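Local coordinates for exosome subunit (Archaeoglobus fulgidus, PDB 2OGK), which is of unknown function but belongs to an archaeal family that resembles RNA-binding proteins in structure while probably not binding RNA itself, at residues E26-L31 against A105-V110. Residues are numbered along the deposited sequence; the frame is centred on the assembly and turned at random.
Sequences EAISTL and AYLGEV
Two helix ends, those of helices 21-29 and 102-106, meet next to the antiparallel sheet, where the small Ala27 and Ala105, and a Tyr106 side chain that points away, allow a very close backbone approach. The CA atoms of Ala27 and Tyr106 are 3.5 Å apart; from there the segments run in the same sense but spread, to 5.1 Å between Thr30 CA and Gly108 CA and 7.4 Å between Leu31 CA and Val110 CA. At the tight end the Ala27 methyl fits the hollow between Ala105 CB and the backbone and CB of Tyr106: Ala27 CB lies 3.2 Å from Tyr106 N, 3.7 Å from Tyr106 CB and 3.9 Å from Ala105 CB. In return, Ala105 CB sits 3.3 Å from Ala27 O. Tyr106, with chi1 t, extends its ring past Glu26, whose CB is 4.2 Å from Tyr106 CE1. Helix 102-106 ends in a Schellman motif, with Gly108 at C-prime (phi/psi 52/37) and Gly108 N 2.7 Å from Ala105 O in a weak bond. Thr30, chi1 m, points into this turn: Thr30 OG1 donates a 2.6 Å hydrogen bond to Ala105 O and lies 3.2 Å from Gly108 CA. At the wider end larger side chains fill the gap, Leu31 (mt) bringing CD2 to 3.4 Å from Val110 CG2. Ile119 of strand 118-126 touches Ile28, Leu31 and Ala105, so the sheet backs both segments. Ala105 O thus accepts from both Gly108 and Thr30, linking the threonine to the capped helix end.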
ATOM      1  N   GLU D  26      15.294  15.663   3.482  1.00 83.15           N
ATOM      2  CA  GLU D  26      16.556  15.546   2.760  1.00 82.37           C
ATOM      3  C   GLU D  26      16.770  14.121   2.268  1.00 81.38           C
ATOM      4  O   GLU D  26      17.195  13.913   1.134  1.00 81.24           O
ATOM      5  CB  GLU D  26      17.718  15.974   3.664  1.00 83.08           C
ATOM      6  CG  GLU D  26      18.128  17.431   3.510  1.00 84.44           C
ATOM      7  CD  GLU D  26      16.959  18.406   3.635  1.00 85.89           C
ATOM      8  OE1 GLU D  26      17.205  19.634   3.596  1.00 86.80           O
ATOM      9  OE2 GLU D  26      15.797  17.963   3.767  1.00 85.20           O
ATOM     10  N   ALA D  27      16.485  13.144   3.125  1.00 79.79           N
ATOM     11  CA  ALA D  27      16.632  11.751   2.741  1.00 78.03           C
ATOM     12  C   ALA D  27      15.644  11.505   1.599  1.00 78.42           C
ATOM     13  O   ALA D  27      15.830  10.597   0.787  1.00 78.60           O
ATOM     14  CB  ALA D  27      16.327  10.845   3.920  1.00 76.25           C
ATOM     15  N   ILE D  28      14.595  12.327   1.546  1.00 77.71           N
ATOM     16  CA  ILE D  28      13.574  12.236   0.503  1.00 76.92           C
ATOM     17  C   ILE D  28      14.158  12.756  -0.805  1.00 78.06           C
ATOM     18  O   ILE D  28      14.071  12.103  -1.838  1.00 79.84           O
ATOM     19  CB  ILE D  28      12.343  13.115   0.824  1.00 75.58           C
ATOM     20  CG1 ILE D  28      11.546  12.534   1.993  1.00 75.19           C
ATOM     21  CG2 ILE D  28      11.483  13.271  -0.408  1.00 74.42           C
ATOM     22  CD1 ILE D  28      10.705  11.337   1.657  1.00 74.72           C
ATOM     23  N   SER D  29      14.754  13.943  -0.750  1.00 78.26           N
ATOM     24  CA  SER D  29      15.327  14.565  -1.931  1.00 77.63           C
ATOM     25  C   SER D  29      16.407  13.741  -2.606  1.00 76.81           C
ATOM     26  O   SER D  29      16.675  13.950  -3.782  1.00 77.10           O
ATOM     27  CB  SER D  29      15.897  15.947  -1.589  1.00 78.54           C
ATOM     28  OG  SER D  29      17.123  15.845  -0.883  1.00 79.10           O
ATOM     29  N   THR D  30      17.036  12.817  -1.884  1.00 76.34           N
ATOM     30  CA  THR D  30      18.090  11.999  -2.490  1.00 77.10           C
ATOM     31  C   THR D  30      17.549  11.311  -3.749  1.00 79.07           C
ATOM     32  O   THR D  30      18.303  10.966  -4.672  1.00 79.70           O
ATOM     33  CB  THR D  30      18.636  10.930  -1.493  1.00 75.60           C
ATOM     34  OG1 THR D  30      19.584  11.538  -0.604  1.00 74.63           O
ATOM     35  CG2 THR D  30      19.328   9.798  -2.234  1.00 75.51           C
ATOM     36  N   LEU D  31      16.227  11.153  -3.784  1.00 79.81           N
ATOM     37  CA  LEU D  31      15.533  10.503  -4.889  1.00 79.62           C
ATOM     38  C   LEU D  31      15.148  11.454  -6.012  1.00 80.32           C
ATOM     39  O   LEU D  31      14.655  11.017  -7.055  1.00 81.41           O
ATOM     40  CB  LEU D  31      14.275   9.815  -4.362  1.00 78.24           C
ATOM     41  CG  LEU D  31      14.499   8.776  -3.267  1.00 77.72           C
ATOM     42  CD1 LEU D  31      13.160   8.270  -2.767  1.00 78.25           C
ATOM     43  CD2 LEU D  31      15.344   7.634  -3.799  1.00 77.35           C
ATOM     44  N   ALA D 105      19.196   6.695   2.649  1.00 69.51           N
ATOM     45  CA  ALA D 105      18.721   7.746   1.755  1.00 72.58           C
ATOM     46  C   ALA D 105      19.238   9.086   2.238  1.00 75.12           C
ATOM     47  O   ALA D 105      19.708   9.907   1.443  1.00 76.20           O
ATOM     48  CB  ALA D 105      17.204   7.764   1.726  1.00 72.12           C
ATOM     49  N   TYR D 106      19.142   9.307   3.547  1.00 77.59           N
ATOM     50  CA  TYR D 106      19.619  10.549   4.140  1.00 79.22           C
ATOM     51  C   TYR D 106      21.046  10.804   3.661  1.00 79.39           C
ATOM     52  O   TYR D 106      21.451  11.945   3.437  1.00 78.07           O
ATOM     53  CB  TYR D 106      19.610  10.457   5.669  1.00 79.33           C
ATOM     54  CG  TYR D 106      20.070  11.733   6.329  1.00 80.26           C
ATOM     55  CD1 TYR D 106      19.294  12.895   6.257  1.00 80.12           C
ATOM     56  CD2 TYR D 106      21.307  11.801   6.980  1.00 80.79           C
ATOM     57  CE1 TYR D 106      19.739  14.094   6.815  1.00 80.78           C
ATOM     58  CE2 TYR D 106      21.768  12.998   7.541  1.00 80.18           C
ATOM     59  CZ  TYR D 106      20.978  14.140   7.452  1.00 80.64           C
ATOM     60  OH  TYR D 106      21.427  15.329   7.985  1.00 80.31           O
ATOM     61  N   LEU D 107      21.792   9.717   3.495  1.00 80.56           N
ATOM     62  CA  LEU D 107      23.178   9.780   3.052  1.00 81.43           C
ATOM     63  C   LEU D 107      23.322   9.582   1.540  1.00 80.90           C
ATOM     64  O   LEU D 107      24.305   9.003   1.072  1.00 80.03           O
ATOM     65  CB  LEU D 107      23.993   8.723   3.799  1.00 82.43           C
ATOM     66  CG  LEU D 107      23.926   8.857   5.325  1.00 83.48           C
ATOM     67  CD1 LEU D 107      24.653   7.692   5.985  1.00 82.63           C
ATOM     68  CD2 LEU D 107      24.530  10.196   5.745  1.00 82.64           C
ATOM     69  N   GLY D 108      22.331  10.065   0.791  1.00 80.66           N
ATOM     70  CA  GLY D 108      22.345   9.955  -0.658  1.00 79.38           C
ATOM     71  C   GLY D 108      22.587   8.572  -1.243  1.00 78.66           C
ATOM     72  O   GLY D 108      23.260   8.441  -2.264  1.00 78.64           O
ATOM     73  N   GLU D 109      22.055   7.536  -0.611  1.00 77.71           N
ATOM     74  CA  GLU D 109      22.228   6.187  -1.129  1.00 77.00           C
ATOM     75  C   GLU D 109      20.887   5.477  -1.245  1.00 77.39           C
ATOM     76  O   GLU D 109      20.223   5.205  -0.234  1.00 78.72           O
ATOM     77  CB  GLU D 109      23.142   5.362  -0.229  1.00 75.66           C
ATOM     78  CG  GLU D 109      23.259   3.915  -0.685  1.00 74.70           C
ATOM     79  CD  GLU D 109      23.558   2.970   0.454  1.00 75.29           C
ATOM     80  OE1 GLU D 109      23.675   1.748   0.214  1.00 74.34           O
ATOM     81  OE2 GLU D 109      23.672   3.451   1.597  1.00 77.10           O
ATOM     82  N   VAL D 110      20.487   5.168  -2.477  1.00 75.92           N
ATOM     83  CA  VAL D 110      19.220   4.480  -2.691  1.00 74.14           C
ATOM     84  C   VAL D 110      19.395   2.978  -2.499  1.00 72.98           C
ATOM     85  O   VAL D 110      20.183   2.336  -3.188  1.00 72.63           O
ATOM     86  CB  VAL D 110      18.642   4.773  -4.099  1.00 72.55           C
ATOM     87  CG1 VAL D 110      17.338   4.031  -4.286  1.00 70.39           C
ATOM     88  CG2 VAL D 110      18.409   6.271  -4.263  1.00 71.77           C
TER